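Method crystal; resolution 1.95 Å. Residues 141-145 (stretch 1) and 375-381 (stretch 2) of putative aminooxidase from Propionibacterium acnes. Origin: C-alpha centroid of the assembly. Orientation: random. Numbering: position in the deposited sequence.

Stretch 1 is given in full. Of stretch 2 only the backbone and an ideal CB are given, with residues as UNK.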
# COMPACT_ATOMS: atom_id res chain seq x y z
N LEU A 141 -16.21 -6.23 11.37
CA LEU A 141 -15.13 -5.75 10.49
C LEU A 141 -13.85 -6.60 10.59
O LEU A 141 -12.94 -6.47 9.76
CB LEU A 141 -14.81 -4.29 10.80
CG LEU A 141 -15.93 -3.29 10.47
CD1 LEU A 141 -15.65 -1.96 11.12
CD2 LEU A 141 -16.09 -3.15 8.98
N MET A 142 -13.81 -7.46 11.60
CA MET A 142 -12.69 -8.39 11.80
C MET A 142 -12.80 -9.65 10.93
O MET A 142 -11.84 -10.44 10.85
CB MET A 142 -12.63 -8.77 13.28
CG MET A 142 -12.49 -7.57 14.20
SD MET A 142 -12.16 -8.03 15.89
CE MET A 142 -12.26 -6.43 16.72
N LEU A 143 -13.95 -9.83 10.29
CA LEU A 143 -14.22 -10.94 9.39
C LEU A 143 -13.67 -10.66 7.99
O LEU A 143 -13.52 -9.50 7.60
CB LEU A 143 -15.73 -11.16 9.26
CG LEU A 143 -16.45 -11.72 10.48
CD1 LEU A 143 -18.00 -11.66 10.31
CD2 LEU A 143 -15.95 -13.16 10.72
N PRO A 144 -13.38 -11.73 7.20
CA PRO A 144 -13.04 -11.48 5.79
C PRO A 144 -14.16 -10.67 5.11
O PRO A 144 -15.34 -10.81 5.47
CB PRO A 144 -12.91 -12.89 5.20
CG PRO A 144 -12.65 -13.79 6.37
CD PRO A 144 -13.36 -13.17 7.53
N PHE A 145 -13.77 -9.82 4.16
CA PHE A 145 -14.70 -8.85 3.56
C PHE A 145 -15.99 -9.47 3.04
O PHE A 145 -17.06 -8.90 3.25
CB PHE A 145 -14.02 -8.05 2.45
CG PHE A 145 -14.79 -6.81 2.02
CD1 PHE A 145 -15.06 -5.79 2.92
CD2 PHE A 145 -15.18 -6.64 0.69
CE1 PHE A 145 -15.77 -4.65 2.52
CE2 PHE A 145 -15.86 -5.49 0.28
CZ PHE A 145 -16.15 -4.50 1.20
N UNK A 375 -4.35 -12.23 9.61
CA UNK A 375 -5.52 -12.99 9.24
C UNK A 375 -6.71 -12.53 10.06
O UNK A 375 -6.55 -11.91 11.13
CB UNK A 375 -5.28 -14.49 9.43
N UNK A 376 -7.90 -12.86 9.58
CA UNK A 376 -9.11 -12.55 10.33
C UNK A 376 -9.05 -13.11 11.76
O UNK A 376 -9.35 -12.39 12.72
CB UNK A 376 -10.33 -13.11 9.60
N UNK A 377 -8.63 -14.36 11.90
CA UNK A 377 -8.46 -15.00 13.22
C UNK A 377 -7.49 -14.24 14.15
O UNK A 377 -7.77 -13.98 15.32
CB UNK A 377 -7.96 -16.43 13.03
N UNK A 378 -6.32 -13.92 13.60
CA UNK A 378 -5.30 -13.18 14.33
C UNK A 378 -5.82 -11.77 14.65
O UNK A 378 -5.64 -11.27 15.74
CB UNK A 378 -4.00 -13.11 13.52
N UNK A 379 -6.50 -11.14 13.70
CA UNK A 379 -7.12 -9.83 13.96
C UNK A 379 -8.11 -9.94 15.15
O UNK A 379 -8.05 -9.14 16.08
CB UNK A 379 -7.84 -9.32 12.71
N UNK A 380 -8.97 -10.97 15.11
CA UNK A 380 -10.01 -11.22 16.10
C UNK A 380 -9.39 -11.52 17.45
O UNK A 380 -9.93 -11.13 18.48
CB UNK A 380 -10.91 -12.38 15.66
N UNK A 381 -8.25 -12.22 17.43
CA UNK A 381 -7.56 -12.63 18.64
C UNK A 381 -6.90 -11.45 19.36
O UNK A 381 -6.38 -11.60 20.46
CB UNK A 381 -6.51 -13.69 18.30

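Position 375 comes just before the helix. Its phi/psi of -74/161 is extended, while the residues after it have helical angles. Its CB points sideways, and no atom of stretch 1 lies within 5.5 Å of it. Stretch 1 therefore asks nothing here. The backbone does, because the amides of the first helical turn lack partners. Serine, threonine, aspartate or asparagine could cap them. The residue is S375. With chi1 at 61° (p), its OG accepts from the N of 378 at 3.2 Å, a capping bond.

Position 376 opens the helical run, and its CB points toward stretch 1. The ideal CB is 3.3 Å from M142 O and 3.7 Å from P144 CD. Space for a side chain is short, and the nearest polar feature is a carbonyl acceptor. A small residue would suit: alanine or glycine for fit, serine for a donor as well. Threonine is conceivable but bulkier. The residue is S376. With chi1 at -178° (t), its OG donates to M142 O at 2.4 Å, a very short hydrogen bond. The same OG packs 3.3 Å from P144 CD and 3.4 Å from L143 CA. The CA atoms that come nearest each other across the stretches are L143 CA and S376 CA, 5.4 Å apart.

At position 377 the CB points away from stretch 1, with nothing of it within 5.5 Å. Many helix-compatible residues would do. The residue is E377, whose extended side chain makes no contact with stretch 1.

Position 378 is out of reach of stretch 1. Its helical backbone tolerates many side chains, and an acidic one suits the first turn of a helix. The residue is D378. Its amide N is the donor in the cap from S375.

At position 379 the CB points toward stretch 1 again, one turn after 376. The ideal CB is 4.6 Å from M142 O, so there is more room than at 376. The M142 side chain runs alongside and offers an apolar surface. Leucine, methionine, phenylalanine or tyrosine could use it. The residue is Y379, chi1 -160° (t). M142 CG lies 3.7 Å from Y379 CD2, an apolar contact that approaches the ring obliquely. M142 SD is at the ring's edge, 5.3 Å from the Y379 ring centroid. The Y379 hydroxyl is hydrogen-bonded elsewhere in the structure.

At position 380 the CB points sideways, 4.5 Å from M142 SD. A long side chain could run past M142 to L143, and its shaft would meet apolar groups. Lysine, arginine, glutamine or methionine would all be plausible. The residue is K380. Its CG is 3.7 Å from M142 CB, and its NZ reaches 3.1 Å from L143 CD2. That methyl offers the amine no hydrogen-bond partner, so the contact is simply close packing.

At position 381 the CB points away from stretch 1, and the choice is wide. The residue is A381. Its N donates to E377 O at 2.8 Å, and its methyl group does not touch stretch 1.

Stretch 2 375-381: SSEDYKA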
# COMPACT_ATOMS: atom_id res chain seq x y z
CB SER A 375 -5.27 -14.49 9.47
OG SER A 375 -5.00 -14.75 10.84
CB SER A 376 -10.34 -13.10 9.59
OG SER A 376 -11.53 -12.77 10.30
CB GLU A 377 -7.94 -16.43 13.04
CG GLU A 377 -7.62 -17.14 14.35
CD GLU A 377 -7.06 -18.53 14.14
OE1 GLU A 377 -7.68 -19.48 14.67
OE2 GLU A 377 -6.02 -18.66 13.44
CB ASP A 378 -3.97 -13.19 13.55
CG ASP A 378 -3.28 -14.56 13.56
OD1 ASP A 378 -3.63 -15.43 14.39
OD2 ASP A 378 -2.37 -14.77 12.73
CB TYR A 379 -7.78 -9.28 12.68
CG TYR A 379 -8.02 -7.77 12.69
CD1 TYR A 379 -7.34 -6.93 11.80
CD2 TYR A 379 -8.91 -7.19 13.59
CE1 TYR A 379 -7.55 -5.53 11.81
CE2 TYR A 379 -9.12 -5.82 13.61
CZ TYR A 379 -8.45 -5.00 12.74
OH TYR A 379 -8.70 -3.64 12.82
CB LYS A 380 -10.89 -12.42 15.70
CG LYS A 380 -12.00 -12.15 14.69
CD LYS A 380 -12.79 -13.42 14.42
CE LYS A 380 -13.57 -13.36 13.12
NZ LYS A 380 -14.30 -14.67 12.93
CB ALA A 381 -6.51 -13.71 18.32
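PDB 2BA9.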